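Local coordinates for protein cephalosporin acylase (Bacillus halodurans, PDB 2NLZ) that probably acts as an N-terminal nucleophile hydrolase of the gamma-glutamyltranspeptidase family, cleaving amide bonds as a cephalosporin acylase, at residues D184-K189 with M379-G384; L61-N66 with K161-A166; D176-P181 with H229-K234. The protein carries 1 engineered substitution. All blocks are in the same frame, centred on the assembly; numbering follows the deposited sequence.

Interaction 1: residues D184-K189 with M379-G384; sequences DTFAPK and MGFGSG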
ATOM      1  N   ASP D 184       2.219 -40.320 -21.283  1.00 44.08           N
ATOM      2  CA  ASP D 184       1.073 -40.694 -22.109  1.00 49.37           C
ATOM      3  C   ASP D 184      -0.235 -40.131 -21.543  1.00 51.59           C
ATOM      4  O   ASP D 184      -1.110 -39.704 -22.303  1.00 49.59           O
ATOM      5  CB  ASP D 184       0.981 -42.216 -22.255  1.00 50.95           C
ATOM      6  CG  ASP D 184       2.115 -42.794 -23.079  1.00 57.14           C
ATOM      7  OD1 ASP D 184       2.754 -42.048 -23.853  1.00 56.98           O
ATOM      8  OD2 ASP D 184       2.361 -44.008 -22.950  1.00 59.74           O
ATOM      9  N   THR D 185      -0.336 -40.121 -20.213  1.00 49.87           N
ATOM     10  CA  THR D 185      -1.518 -39.664 -19.489  1.00 42.37           C
ATOM     11  C   THR D 185      -1.582 -38.142 -19.309  1.00 44.82           C
ATOM     12  O   THR D 185      -2.611 -37.532 -19.581  1.00 46.11           O
ATOM     13  CB  THR D 185      -1.581 -40.316 -18.099  1.00 41.64           C
ATOM     14  OG1 THR D 185      -1.555 -41.736 -18.246  1.00 32.63           O
ATOM     15  CG2 THR D 185      -2.834 -39.898 -17.333  1.00 47.41           C
ATOM     16  N   PHE D 186      -0.488 -37.540 -18.846  1.00 41.45           N
ATOM     17  CA  PHE D 186      -0.504 -36.129 -18.447  1.00 37.01           C
ATOM     18  C   PHE D 186       0.127 -35.173 -19.454  1.00 40.48           C
ATOM     19  O   PHE D 186      -0.015 -33.953 -19.328  1.00 40.20           O
ATOM     20  CB  PHE D 186       0.153 -35.956 -17.079  1.00 28.05           C
ATOM     21  CG  PHE D 186      -0.537 -36.697 -15.989  1.00 30.76           C
ATOM     22  CD1 PHE D 186      -1.850 -36.403 -15.667  1.00 21.44           C
ATOM     23  CD2 PHE D 186       0.116 -37.690 -15.289  1.00 28.74           C
ATOM     24  CE1 PHE D 186      -2.496 -37.079 -14.658  1.00 29.29           C
ATOM     25  CE2 PHE D 186      -0.522 -38.383 -14.278  1.00 31.40           C
ATOM     26  CZ  PHE D 186      -1.830 -38.078 -13.963  1.00 31.90           C
ATOM     27  N   ALA D 187       0.830 -35.723 -20.440  1.00 45.06           N
ATOM     28  CA  ALA D 187       1.355 -34.921 -21.541  1.00 49.15           C
ATOM     29  C   ALA D 187       1.052 -35.562 -22.898  1.00 53.06           C
ATOM     30  O   ALA D 187       1.975 -35.922 -23.628  1.00 49.29           O
ATOM     31  CB  ALA D 187       2.839 -34.719 -21.372  1.00 44.74           C
ATOM     32  N   PRO D 188      -0.244 -35.692 -23.251  1.00 61.95           N
ATOM     33  CA  PRO D 188      -0.577 -36.527 -24.403  1.00 66.03           C
ATOM     34  C   PRO D 188      -0.197 -35.907 -25.743  1.00 65.62           C
ATOM     35  O   PRO D 188      -0.031 -36.629 -26.722  1.00 65.54           O
ATOM     36  CB  PRO D 188      -2.096 -36.695 -24.292  1.00 65.03           C
ATOM     37  CG  PRO D 188      -2.556 -35.524 -23.543  1.00 63.13           C
ATOM     38  CD  PRO D 188      -1.444 -35.083 -22.646  1.00 62.26           C
ATOM     39  N   LYS D 189      -0.052 -34.586 -25.775  1.00 67.50           N
ATOM     40  CA  LYS D 189       0.336 -33.892 -26.995  1.00 71.51           C
ATOM     41  C   LYS D 189       1.835 -33.633 -27.070  1.00 70.76           C
ATOM     42  O   LYS D 189       2.283 -32.812 -27.864  1.00 75.72           O
ATOM     43  CB  LYS D 189      -0.421 -32.569 -27.137  1.00 76.93           C
ATOM     44  CG  LYS D 189      -1.655 -32.632 -28.027  1.00 86.49           C
ATOM     45  CD  LYS D 189      -2.934 -32.550 -27.216  1.00 87.20           C
ATOM     46  CE  LYS D 189      -4.101 -32.146 -28.096  1.00 86.59           C
ATOM     47  NZ  LYS D 189      -5.198 -31.562 -27.286  1.00 77.41           N
ATOM     48  N   MET D 379       4.774 -35.306  -3.249  1.00 38.00           N
ATOM     49  CA  MET D 379       5.416 -34.331  -4.125  1.00 38.28           C
ATOM     50  C   MET D 379       4.734 -34.169  -5.486  1.00 36.19           C
ATOM     51  O   MET D 379       5.036 -34.899  -6.429  1.00 43.63           O
ATOM     52  CB  MET D 379       6.893 -34.660  -4.298  1.00 41.83           C
ATOM     53  CG  MET D 379       7.700 -34.388  -3.057  1.00 44.43           C
ATOM     54  SD  MET D 379       9.434 -34.806  -3.233  1.00 41.17           S
ATOM     55  CE  MET D 379      10.116 -34.008  -1.779  1.00 61.41           C
ATOM     56  N   GLY D 380       3.826 -33.199  -5.577  1.00 33.27           N
ATOM     57  CA  GLY D 380       3.184 -32.853  -6.836  1.00 36.59           C
ATOM     58  C   GLY D 380       2.426 -34.018  -7.436  1.00 38.51           C
ATOM     59  O   GLY D 380       1.455 -34.497  -6.858  1.00 41.42           O
ATOM     60  N   PHE D 381       2.889 -34.480  -8.595  1.00 41.80           N
ATOM     61  CA  PHE D 381       2.311 -35.639  -9.268  1.00 37.96           C
ATOM     62  C   PHE D 381       2.629 -36.933  -8.515  1.00 39.35           C
ATOM     63  O   PHE D 381       1.961 -37.951  -8.696  1.00 40.06           O
ATOM     64  CB  PHE D 381       2.823 -35.720 -10.708  1.00 36.08           C
ATOM     65  CG  PHE D 381       2.060 -34.863 -11.678  1.00 38.52           C
ATOM     66  CD1 PHE D 381       0.890 -35.335 -12.279  1.00 43.40           C
ATOM     67  CD2 PHE D 381       2.512 -33.601 -12.012  1.00 34.43           C
ATOM     68  CE1 PHE D 381       0.180 -34.557 -13.187  1.00 40.40           C
ATOM     69  CE2 PHE D 381       1.807 -32.815 -12.918  1.00 37.36           C
ATOM     70  CZ  PHE D 381       0.638 -33.295 -13.511  1.00 32.80           C
ATOM     71  N   GLY D 382       3.648 -36.882  -7.665  1.00 34.49           N
ATOM     72  CA  GLY D 382       4.038 -38.026  -6.864  1.00 36.21           C
ATOM     73  C   GLY D 382       5.309 -38.682  -7.356  1.00 36.44           C
ATOM     74  O   GLY D 382       6.285 -38.012  -7.657  1.00 30.20           O
ATOM     75  N   SER D 383       5.283 -40.003  -7.450  1.00 39.26           N
ATOM     76  CA  SER D 383       6.464 -40.779  -7.813  1.00 35.67           C
ATOM     77  C   SER D 383       6.791 -40.746  -9.298  1.00 33.97           C
ATOM     78  O   SER D 383       7.896 -41.086  -9.694  1.00 36.13           O
ATOM     79  CB  SER D 383       6.283 -42.229  -7.358  1.00 34.17           C
ATOM     80  OG  SER D 383       5.174 -42.844  -7.998  1.00 32.82           O
ATOM     81  N   GLY D 384       5.821 -40.356 -10.113  1.00 33.04           N
ATOM     82  CA  GLY D 384       5.958 -40.426 -11.563  1.00 34.01           C
ATOM     83  C   GLY D 384       5.509 -41.756 -12.140  1.00 38.67           C
ATOM     84  O   GLY D 384       5.335 -41.899 -13.360  1.00 34.13           O
TER

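Interaction 2: residues L61-N66 with K161-A166; sequences LEPTSN and KYWKAA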
ATOM      1  N   LEU D  61      -9.240 -32.956 -11.569  1.00 26.25           N
ATOM      2  CA  LEU D  61      -9.236 -31.514 -11.847  1.00 24.94           C
ATOM      3  C   LEU D  61      -7.957 -30.793 -11.467  1.00 24.98           C
ATOM      4  O   LEU D  61      -7.630 -29.748 -12.044  1.00 23.88           O
ATOM      5  CB  LEU D  61     -10.425 -30.836 -11.181  1.00 23.76           C
ATOM      6  CG  LEU D  61     -11.787 -31.251 -11.731  1.00 22.74           C
ATOM      7  CD1 LEU D  61     -12.879 -30.920 -10.736  1.00 22.24           C
ATOM      8  CD2 LEU D  61     -12.020 -30.594 -13.089  1.00 30.26           C
ATOM      9  N   GLU D  62      -7.235 -31.352 -10.505  1.00 13.01           N
ATOM     10  CA  GLU D  62      -5.938 -30.801 -10.095  1.00 21.79           C
ATOM     11  C   GLU D  62      -4.868 -31.897  -9.947  1.00 23.49           C
ATOM     12  O   GLU D  62      -4.435 -32.191  -8.834  1.00 27.47           O
ATOM     13  CB  GLU D  62      -6.095 -30.022  -8.790  1.00 20.60           C
ATOM     14  CG  GLU D  62      -4.954 -29.087  -8.478  1.00 23.81           C
ATOM     15  CD  GLU D  62      -5.187 -28.269  -7.222  1.00 23.42           C
ATOM     16  OE1 GLU D  62      -4.256 -28.166  -6.399  1.00 27.16           O
ATOM     17  OE2 GLU D  62      -6.298 -27.726  -7.055  1.00 14.15           O
ATOM     18  N   PRO D  63      -4.420 -32.490 -11.075  1.00 24.08           N
ATOM     19  CA  PRO D  63      -3.507 -33.640 -11.035  1.00 27.82           C
ATOM     20  C   PRO D  63      -2.100 -33.275 -10.583  1.00 27.04           C
ATOM     21  O   PRO D  63      -1.276 -34.150 -10.336  1.00 33.09           O
ATOM     22  CB  PRO D  63      -3.477 -34.127 -12.488  1.00 26.55           C
ATOM     23  CG  PRO D  63      -4.585 -33.383 -13.179  1.00 28.34           C
ATOM     24  CD  PRO D  63      -4.733 -32.106 -12.459  1.00 22.34           C
ATOM     25  N   THR D  64      -1.842 -31.984 -10.461  1.00 30.10           N
ATOM     26  CA  THR D  64      -0.549 -31.507 -10.038  1.00 28.45           C
ATOM     27  C   THR D  64      -0.375 -31.618  -8.536  1.00 29.99           C
ATOM     28  O   THR D  64       0.719 -31.424  -8.045  1.00 32.30           O
ATOM     29  CB  THR D  64      -0.339 -30.045 -10.447  1.00 31.96           C
ATOM     30  OG1 THR D  64      -1.401 -29.242  -9.924  1.00 35.55           O
ATOM     31  CG2 THR D  64      -0.307 -29.908 -11.960  1.00 31.76           C
ATOM     32  N   SER D  65      -1.443 -31.937  -7.810  1.00 23.69           N
ATOM     33  CA  SER D  65      -1.409 -31.935  -6.344  1.00 30.97           C
ATOM     34  C   SER D  65      -1.985 -33.207  -5.738  1.00 30.04           C
ATOM     35  O   SER D  65      -2.211 -33.297  -4.530  1.00 27.93           O
ATOM     36  CB  SER D  65      -2.200 -30.739  -5.810  1.00 29.54           C
ATOM     37  OG  SER D  65      -1.568 -29.524  -6.152  1.00 32.39           O
ATOM     38  N   ASN D  66      -2.193 -34.206  -6.576  1.00 29.80           N
ATOM     39  CA  ASN D  66      -3.178 -35.198  -6.261  1.00 26.68           C
ATOM     40  C   ASN D  66      -3.103 -36.392  -7.171  1.00 31.64           C
ATOM     41  O   ASN D  66      -2.409 -36.357  -8.178  1.00 37.74           O
ATOM     42  CB  ASN D  66      -4.531 -34.545  -6.472  1.00 26.01           C
ATOM     43  CG  ASN D  66      -5.549 -35.090  -5.586  1.00 35.41           C
ATOM     44  OD1 ASN D  66      -6.732 -34.940  -5.833  1.00 31.95           O
ATOM     45  ND2 ASN D  66      -5.109 -35.752  -4.526  1.00 58.97           N
ATOM     46  N   LYS D 161       0.755 -23.618 -15.081  1.00 44.81           N
ATOM     47  CA  LYS D 161       2.108 -23.308 -14.647  1.00 46.68           C
ATOM     48  C   LYS D 161       2.786 -24.511 -13.991  1.00 46.81           C
ATOM     49  O   LYS D 161       3.916 -24.856 -14.337  1.00 42.30           O
ATOM     50  CB  LYS D 161       2.104 -22.129 -13.668  1.00 49.91           C
ATOM     51  CG  LYS D 161       3.504 -21.674 -13.233  1.00 68.26           C
ATOM     52  CD  LYS D 161       3.570 -21.290 -11.742  1.00 78.53           C
ATOM     53  CE  LYS D 161       2.994 -19.898 -11.460  1.00 83.12           C
ATOM     54  NZ  LYS D 161       3.110 -19.525 -10.016  1.00 78.39           N
ATOM     55  N   TYR D 162       2.094 -25.144 -13.046  1.00 47.68           N
ATOM     56  CA  TYR D 162       2.680 -26.248 -12.294  1.00 42.47           C
ATOM     57  C   TYR D 162       2.742 -27.525 -13.115  1.00 40.39           C
ATOM     58  O   TYR D 162       3.614 -28.361 -12.891  1.00 38.53           O
ATOM     59  CB  TYR D 162       1.913 -26.503 -11.003  1.00 42.28           C
ATOM     60  CG  TYR D 162       2.063 -25.420  -9.972  1.00 45.25           C
ATOM     61  CD1 TYR D 162       1.059 -24.475  -9.783  1.00 49.19           C
ATOM     62  CD2 TYR D 162       3.210 -25.338  -9.177  1.00 46.48           C
ATOM     63  CE1 TYR D 162       1.187 -23.475  -8.833  1.00 53.92           C
ATOM     64  CE2 TYR D 162       3.352 -24.338  -8.220  1.00 44.82           C
ATOM     65  CZ  TYR D 162       2.333 -23.411  -8.057  1.00 52.29           C
ATOM     66  OH  TYR D 162       2.450 -22.415  -7.118  1.00 55.41           O
ATOM     67  N   TRP D 163       1.808 -27.667 -14.051  1.00 31.46           N
ATOM     68  CA  TRP D 163       1.812 -28.785 -14.978  1.00 32.82           C
ATOM     69  C   TRP D 163       2.993 -28.641 -15.943  1.00 38.10           C
ATOM     70  O   TRP D 163       3.662 -29.622 -16.254  1.00 38.87           O
ATOM     71  CB  TRP D 163       0.485 -28.829 -15.742  1.00 34.26           C
ATOM     72  CG  TRP D 163       0.058 -30.177 -16.270  1.00 35.04           C
ATOM     73  CD1 TRP D 163       0.849 -31.133 -16.853  1.00 38.04           C
ATOM     74  CD2 TRP D 163      -1.274 -30.694 -16.297  1.00 25.49           C
ATOM     75  NE1 TRP D 163       0.091 -32.217 -17.228  1.00 29.26           N
ATOM     76  CE2 TRP D 163      -1.216 -31.972 -16.896  1.00 32.65           C
ATOM     77  CE3 TRP D 163      -2.510 -30.208 -15.865  1.00 26.02           C
ATOM     78  CZ2 TRP D 163      -2.349 -32.765 -17.066  1.00 35.88           C
ATOM     79  CZ3 TRP D 163      -3.634 -30.992 -16.045  1.00 24.31           C
ATOM     80  CH2 TRP D 163      -3.546 -32.255 -16.636  1.00 39.60           C
ATOM     81  N   LYS D 164       3.248 -27.417 -16.407  1.00 44.92           N
ATOM     82  CA  LYS D 164       4.382 -27.161 -17.293  1.00 51.56           C
ATOM     83  C   LYS D 164       5.694 -27.337 -16.575  1.00 49.40           C
ATOM     84  O   LYS D 164       6.623 -27.887 -17.144  1.00 52.37           O
ATOM     85  CB  LYS D 164       4.329 -25.766 -17.906  1.00 58.87           C
ATOM     86  CG  LYS D 164       3.663 -25.713 -19.267  1.00 83.35           C
ATOM     87  CD  LYS D 164       4.321 -24.657 -20.138  1.00 93.60           C
ATOM     88  CE  LYS D 164       5.766 -25.020 -20.431  1.00 90.13           C
ATOM     89  NZ  LYS D 164       6.570 -23.814 -20.716  1.00 85.57           N
ATOM     90  N   ALA D 165       5.756 -26.872 -15.326  1.00 52.57           N
ATOM     91  CA  ALA D 165       6.947 -27.009 -14.486  1.00 59.91           C
ATOM     92  C   ALA D 165       7.283 -28.474 -14.260  1.00 58.71           C
ATOM     93  O   ALA D 165       8.450 -28.864 -14.300  1.00 62.02           O
ATOM     94  CB  ALA D 165       6.750 -26.302 -13.154  1.00 63.38           C
ATOM     95  N   ALA D 166       6.245 -29.275 -14.039  1.00 60.34           N
ATOM     96  CA  ALA D 166       6.403 -30.711 -13.858  1.00 56.85           C
ATOM     97  C   ALA D 166       6.849 -31.385 -15.141  1.00 52.86           C
ATOM     98  O   ALA D 166       7.583 -32.356 -15.088  1.00 54.55           O
ATOM     99  CB  ALA D 166       5.121 -31.343 -13.349  1.00 54.45           C
TER

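Interaction 3: residues D176-P181 with H229-K234; sequences DDVYQP and HAFFDK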
ATOM      1  N   ASP D 176      13.063 -43.227 -18.601  1.00131.67           N
ATOM      2  CA  ASP D 176      12.998 -44.623 -18.210  1.00129.26           C
ATOM      3  C   ASP D 176      11.666 -45.164 -18.695  1.00126.00           C
ATOM      4  O   ASP D 176      10.781 -44.395 -19.068  1.00128.48           O
ATOM      5  CB  ASP D 176      13.098 -44.745 -16.688  1.00131.37           C
ATOM      6  CG  ASP D 176      13.664 -46.077 -16.237  1.00132.77           C
ATOM      7  OD1 ASP D 176      14.662 -46.064 -15.496  1.00132.92           O
ATOM      8  OD2 ASP D 176      13.118 -47.135 -16.608  1.00138.27           O
ATOM      9  N   ASP D 177      11.523 -46.483 -18.697  1.00121.88           N
ATOM     10  CA  ASP D 177      10.277 -47.112 -19.107  1.00116.74           C
ATOM     11  C   ASP D 177       9.139 -46.781 -18.147  1.00107.79           C
ATOM     12  O   ASP D 177       8.006 -46.575 -18.581  1.00106.41           O
ATOM     13  CB  ASP D 177      10.450 -48.629 -19.226  1.00122.92           C
ATOM     14  CG  ASP D 177      11.125 -49.039 -20.517  1.00129.12           C
ATOM     15  OD1 ASP D 177      10.596 -49.940 -21.201  1.00133.20           O
ATOM     16  OD2 ASP D 177      12.178 -48.458 -20.850  1.00137.88           O
ATOM     17  N   VAL D 178       9.454 -46.712 -16.853  1.00 96.04           N
ATOM     18  CA  VAL D 178       8.458 -46.483 -15.802  1.00 84.40           C
ATOM     19  C   VAL D 178       7.707 -45.169 -15.944  1.00 76.48           C
ATOM     20  O   VAL D 178       6.540 -45.075 -15.550  1.00 74.67           O
ATOM     21  CB  VAL D 178       9.070 -46.510 -14.382  1.00 84.78           C
ATOM     22  CG1 VAL D 178       8.452 -47.616 -13.559  1.00 89.89           C
ATOM     23  CG2 VAL D 178      10.585 -46.618 -14.432  1.00 92.20           C
ATOM     24  N   TYR D 179       8.375 -44.163 -16.501  1.00 60.69           N
ATOM     25  CA  TYR D 179       7.806 -42.819 -16.556  1.00 48.06           C
ATOM     26  C   TYR D 179       7.012 -42.543 -17.829  1.00 49.03           C
ATOM     27  O   TYR D 179       6.411 -41.480 -17.970  1.00 48.43           O
ATOM     28  CB  TYR D 179       8.897 -41.762 -16.380  1.00 37.48           C
ATOM     29  CG  TYR D 179       9.665 -41.858 -15.078  1.00 37.89           C
ATOM     30  CD1 TYR D 179       9.051 -41.594 -13.857  1.00 41.63           C
ATOM     31  CD2 TYR D 179      11.018 -42.208 -15.068  1.00 42.50           C
ATOM     32  CE1 TYR D 179       9.764 -41.684 -12.653  1.00 36.90           C
ATOM     33  CE2 TYR D 179      11.739 -42.291 -13.873  1.00 37.48           C
ATOM     34  CZ  TYR D 179      11.103 -42.032 -12.673  1.00 36.41           C
ATOM     35  OH  TYR D 179      11.795 -42.117 -11.494  1.00 39.38           O
ATOM     36  N   GLN D 180       7.006 -43.499 -18.750  1.00 50.66           N
ATOM     37  CA  GLN D 180       6.287 -43.335 -20.008  1.00 50.45           C
ATOM     38  C   GLN D 180       4.769 -43.153 -19.844  1.00 48.91           C
ATOM     39  O   GLN D 180       4.208 -42.256 -20.470  1.00 41.24           O
ATOM     40  CB  GLN D 180       6.623 -44.465 -20.995  1.00 55.39           C
ATOM     41  CG  GLN D 180       6.160 -44.215 -22.433  1.00 50.89           C
ATOM     42  CD  GLN D 180       6.805 -42.990 -23.054  1.00 48.47           C
ATOM     43  OE1 GLN D 180       8.003 -42.755 -22.896  1.00 50.17           O
ATOM     44  NE2 GLN D 180       6.012 -42.205 -23.772  1.00 44.88           N
ATOM     45  N   PRO D 181       4.099 -43.988 -19.010  1.00 46.86           N
ATOM     46  CA  PRO D 181       2.657 -43.791 -18.897  1.00 47.05           C
ATOM     47  C   PRO D 181       2.258 -42.430 -18.331  1.00 46.59           C
ATOM     48  O   PRO D 181       1.166 -41.949 -18.630  1.00 49.24           O
ATOM     49  CB  PRO D 181       2.223 -44.911 -17.950  1.00 49.50           C
ATOM     50  CG  PRO D 181       3.278 -45.932 -18.065  1.00 49.78           C
ATOM     51  CD  PRO D 181       4.527 -45.135 -18.190  1.00 45.24           C
ATOM     52  N   HIS D 229      -0.024 -54.274  -9.360  1.00 48.85           N
ATOM     53  CA  HIS D 229       1.005 -55.249  -8.988  1.00 50.47           C
ATOM     54  C   HIS D 229       1.893 -55.632 -10.169  1.00 48.10           C
ATOM     55  O   HIS D 229       3.111 -55.743 -10.016  1.00 49.66           O
ATOM     56  CB  HIS D 229       0.368 -56.500  -8.364  1.00 52.19           C
ATOM     57  CG  HIS D 229       1.317 -57.649  -8.188  1.00 58.78           C
ATOM     58  ND1 HIS D 229       2.186 -57.740  -7.124  1.00 61.52           N
ATOM     59  CD2 HIS D 229       1.529 -58.755  -8.942  1.00 60.75           C
ATOM     60  CE1 HIS D 229       2.896 -58.848  -7.230  1.00 67.02           C
ATOM     61  NE2 HIS D 229       2.518 -59.481  -8.325  1.00 68.83           N
ATOM     62  N   ALA D 230       1.275 -55.809 -11.337  1.00 49.58           N
ATOM     63  CA  ALA D 230       1.969 -56.285 -12.528  1.00 54.14           C
ATOM     64  C   ALA D 230       2.964 -55.261 -13.043  1.00 56.35           C
ATOM     65  O   ALA D 230       4.065 -55.618 -13.457  1.00 64.22           O
ATOM     66  CB  ALA D 230       0.972 -56.660 -13.622  1.00 52.80           C
ATOM     67  N   PHE D 231       2.578 -53.991 -13.012  1.00 53.03           N
ATOM     68  CA  PHE D 231       3.444 -52.921 -13.501  1.00 53.25           C
ATOM     69  C   PHE D 231       4.663 -52.694 -12.593  1.00 50.66           C
ATOM     70  O   PHE D 231       5.761 -52.382 -13.072  1.00 47.03           O
ATOM     71  CB  PHE D 231       2.657 -51.621 -13.682  1.00 47.82           C
ATOM     72  CG  PHE D 231       3.444 -50.529 -14.353  1.00 46.52           C
ATOM     73  CD1 PHE D 231       3.697 -50.569 -15.721  1.00 46.19           C
ATOM     74  CD2 PHE D 231       3.944 -49.466 -13.620  1.00 38.48           C
ATOM     75  CE1 PHE D 231       4.418 -49.566 -16.347  1.00 38.46           C
ATOM     76  CE2 PHE D 231       4.677 -48.470 -14.238  1.00 33.19           C
ATOM     77  CZ  PHE D 231       4.910 -48.521 -15.607  1.00 42.56           C
ATOM     78  N   PHE D 232       4.457 -52.849 -11.288  1.00 52.90           N
ATOM     79  CA  PHE D 232       5.529 -52.709 -10.306  1.00 54.87           C
ATOM     80  C   PHE D 232       6.505 -53.881 -10.354  1.00 58.90           C
ATOM     81  O   PHE D 232       7.720 -53.688 -10.269  1.00 56.43           O
ATOM     82  CB  PHE D 232       4.955 -52.530  -8.897  1.00 53.83           C
ATOM     83  CG  PHE D 232       4.660 -51.101  -8.552  1.00 50.84           C
ATOM     84  CD1 PHE D 232       5.499 -50.391  -7.704  1.00 47.41           C
ATOM     85  CD2 PHE D 232       3.563 -50.451  -9.104  1.00 53.11           C
ATOM     86  CE1 PHE D 232       5.240 -49.062  -7.394  1.00 49.77           C
ATOM     87  CE2 PHE D 232       3.295 -49.115  -8.804  1.00 46.49           C
ATOM     88  CZ  PHE D 232       4.138 -48.423  -7.946  1.00 51.98           C
ATOM     89  N   ASP D 233       5.965 -55.089 -10.506  1.00 63.49           N
ATOM     90  CA  ASP D 233       6.775 -56.300 -10.623  1.00 68.97           C
ATOM     91  C   ASP D 233       7.623 -56.269 -11.899  1.00 66.77           C
ATOM     92  O   ASP D 233       8.737 -56.787 -11.918  1.00 66.88           O
ATOM     93  CB  ASP D 233       5.882 -57.547 -10.596  1.00 70.96           C
ATOM     94  CG  ASP D 233       6.670 -58.831 -10.463  1.00 71.95           C
ATOM     95  OD1 ASP D 233       6.969 -59.235  -9.321  1.00 72.48           O
ATOM     96  OD2 ASP D 233       6.975 -59.441 -11.505  1.00 73.14           O
ATOM     97  N   LYS D 234       7.095 -55.637 -12.946  1.00 63.29           N
ATOM     98  CA  LYS D 234       7.780 -55.529 -14.233  1.00 67.89           C
ATOM     99  C   LYS D 234       8.933 -54.518 -14.197  1.00 65.34           C
ATOM    100  O   LYS D 234       9.838 -54.568 -15.034  1.00 65.57           O
ATOM    101  CB  LYS D 234       6.776 -55.147 -15.322  1.00 67.27           C
ATOM    102  CG  LYS D 234       7.245 -55.390 -16.752  1.00 82.50           C
ATOM    103  CD  LYS D 234       6.166 -55.031 -17.775  1.00 85.83           C
ATOM    104  CE  LYS D 234       4.995 -56.007 -17.719  1.00 97.92           C
ATOM    105  NZ  LYS D 234       3.915 -55.622 -18.659  1.00 91.32           N
TER

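Interaction 1: residues D184-K189 with M379-G384
F381, at the third position of a type II' beta turn running from M379 to G382, packs against F186 of helix 180-186, so that the loop after strand 370-376 meets this helix through one edge-to-face pair of rings. The two centroids lie 4.8 Å apart and the planes are inclined at 54°, well short of perpendicular. F381 gives its edge: CE1 stands over the centre of one face of F186, 3.5 Å above the plane, and its closest partner there is F186 CG at 3.6 Å. The opposite face of F186 is covered by CG2 of T185, leaving the ring between a methyl and an aromatic C-H. In F381 the CG lies anti to the carbonyl carbon (chi1 -84°), which carries the ring off the turn toward the helix. The turn is closed by the backbone bond from G382 N to M379 O, 2.7 Å, while G380 supplies the positive phi of its second position. W182 also meets both rings, edge-to-face with F381, and V386 adds an aliphatic contact to F186. With no hydrogen bond across the two segments, the contact rests on dispersion and on a C-H edge directed at a pi face, both residues being buried.

Interaction 2: residues L61-N66 with K161-A166
W163, on helix 157-173, lies against P63 and T64, the two middle residues of a type I beta turn from E62 to S65 that follows helix 47-61. The contact is therefore one of helix against turn, and the indole shows how it is built. Its CB is 4.0 Å from T64 CG2, the methyl that also lies over the helix backbone, 3.7 Å from W163 N. From CB the side chain leaves with CG anti to the backbone N (chi1 -154°), and the second torsion, -41°, turns the six-membered ring toward the proline. On the five-membered ring, NE1 donates a hydrogen bond to the backbone O of F186, near the end of helix 180-186, so the one polar atom of the indole is satisfied. At the far rim CZ3 sits 3.9 Å from both CG and CD of P63, meeting the pyrrolidine obliquely. Other rings of the chain, W199 and F381, meet the indole edge-to-face. Y162 contributes less: its CB approaches T64 CG2 while its ring leads away from the turn. The turn itself is held by S65 N bonding to E62 O at 3.2 Å, and the E62 carboxylate forms a salt bridge with R511. At the tip of the indole, W163 CH2 comes to 3.8 Å from P63 CG.

Interaction 3: residues D176-P181 with H229-K234
F231 reaches between V178 and P181 with the far end of its ring, and every side-chain contact across the two segments involves that ring. CE2 lies 3.9 Å from V178 CG1, an apolar contact in which the two side chains run at an oblique angle. At the para position, CZ is 3.9 Å from P181 CG; proline and phenylalanine approach from opposite directions, and the pyrrolidine carbon sits obliquely to the ring. The same CZ has V178 O at 3.8 Å, near the ring plane and at its edge, a distance that speaks for van der Waals contact between the C-H rim and a carbonyl oxygen. F231 is placed by its first torsion, CG anti to the backbone N (chi1 -172°), which projects the ring from helix 223-234 toward the other segment. Cut back to an alanine, F231 would probably leave a gap between V178 CG1 and P181 CG, both then lacking the ring they pack on. On the facing side, the contact uses the approach to helix 180-186: a type I beta turn from D177 to Q180, closed by Q180 N to D177 O at 3.2 Å, leads directly into the first helical turn. P181 is well tolerated there, since N-H groups in the first turn of a helix have no acceptor within it. Its own O accepts a hydrogen bond from T185 OG1 one turn on. Farther out, H235 takes part on both sides: its ND1 bonds to F231 O, its ring meets that of F231 with the planes at about 50°, and V178 touches it as well. P388, from a loop, also packs on F231.

Interactions 1 and 2 are nearly continuous, with centres 8 Å apart: F381 CE2 lies 3.7 Å from T64 CG2, and the same F381 CE2 is 3.7 Å from A166 CB. Interaction 3 shares helix 180-186 with interaction 1, centres 13 Å apart, and touches it where Y179 CE1 comes to 3.6 Å from S383 O. Interactions 2 and 3 do not meet; their nearest atoms are about 9 Å apart. Near interaction 2, S65 is joined by a backbone hydrogen bond to T358, the first residue modelled after the gap 354-357. In this family the catalytic subunit typically begins at a threonine released by self-cleavage; T358 is probably that threonine, which would put 61-66 beside the active site.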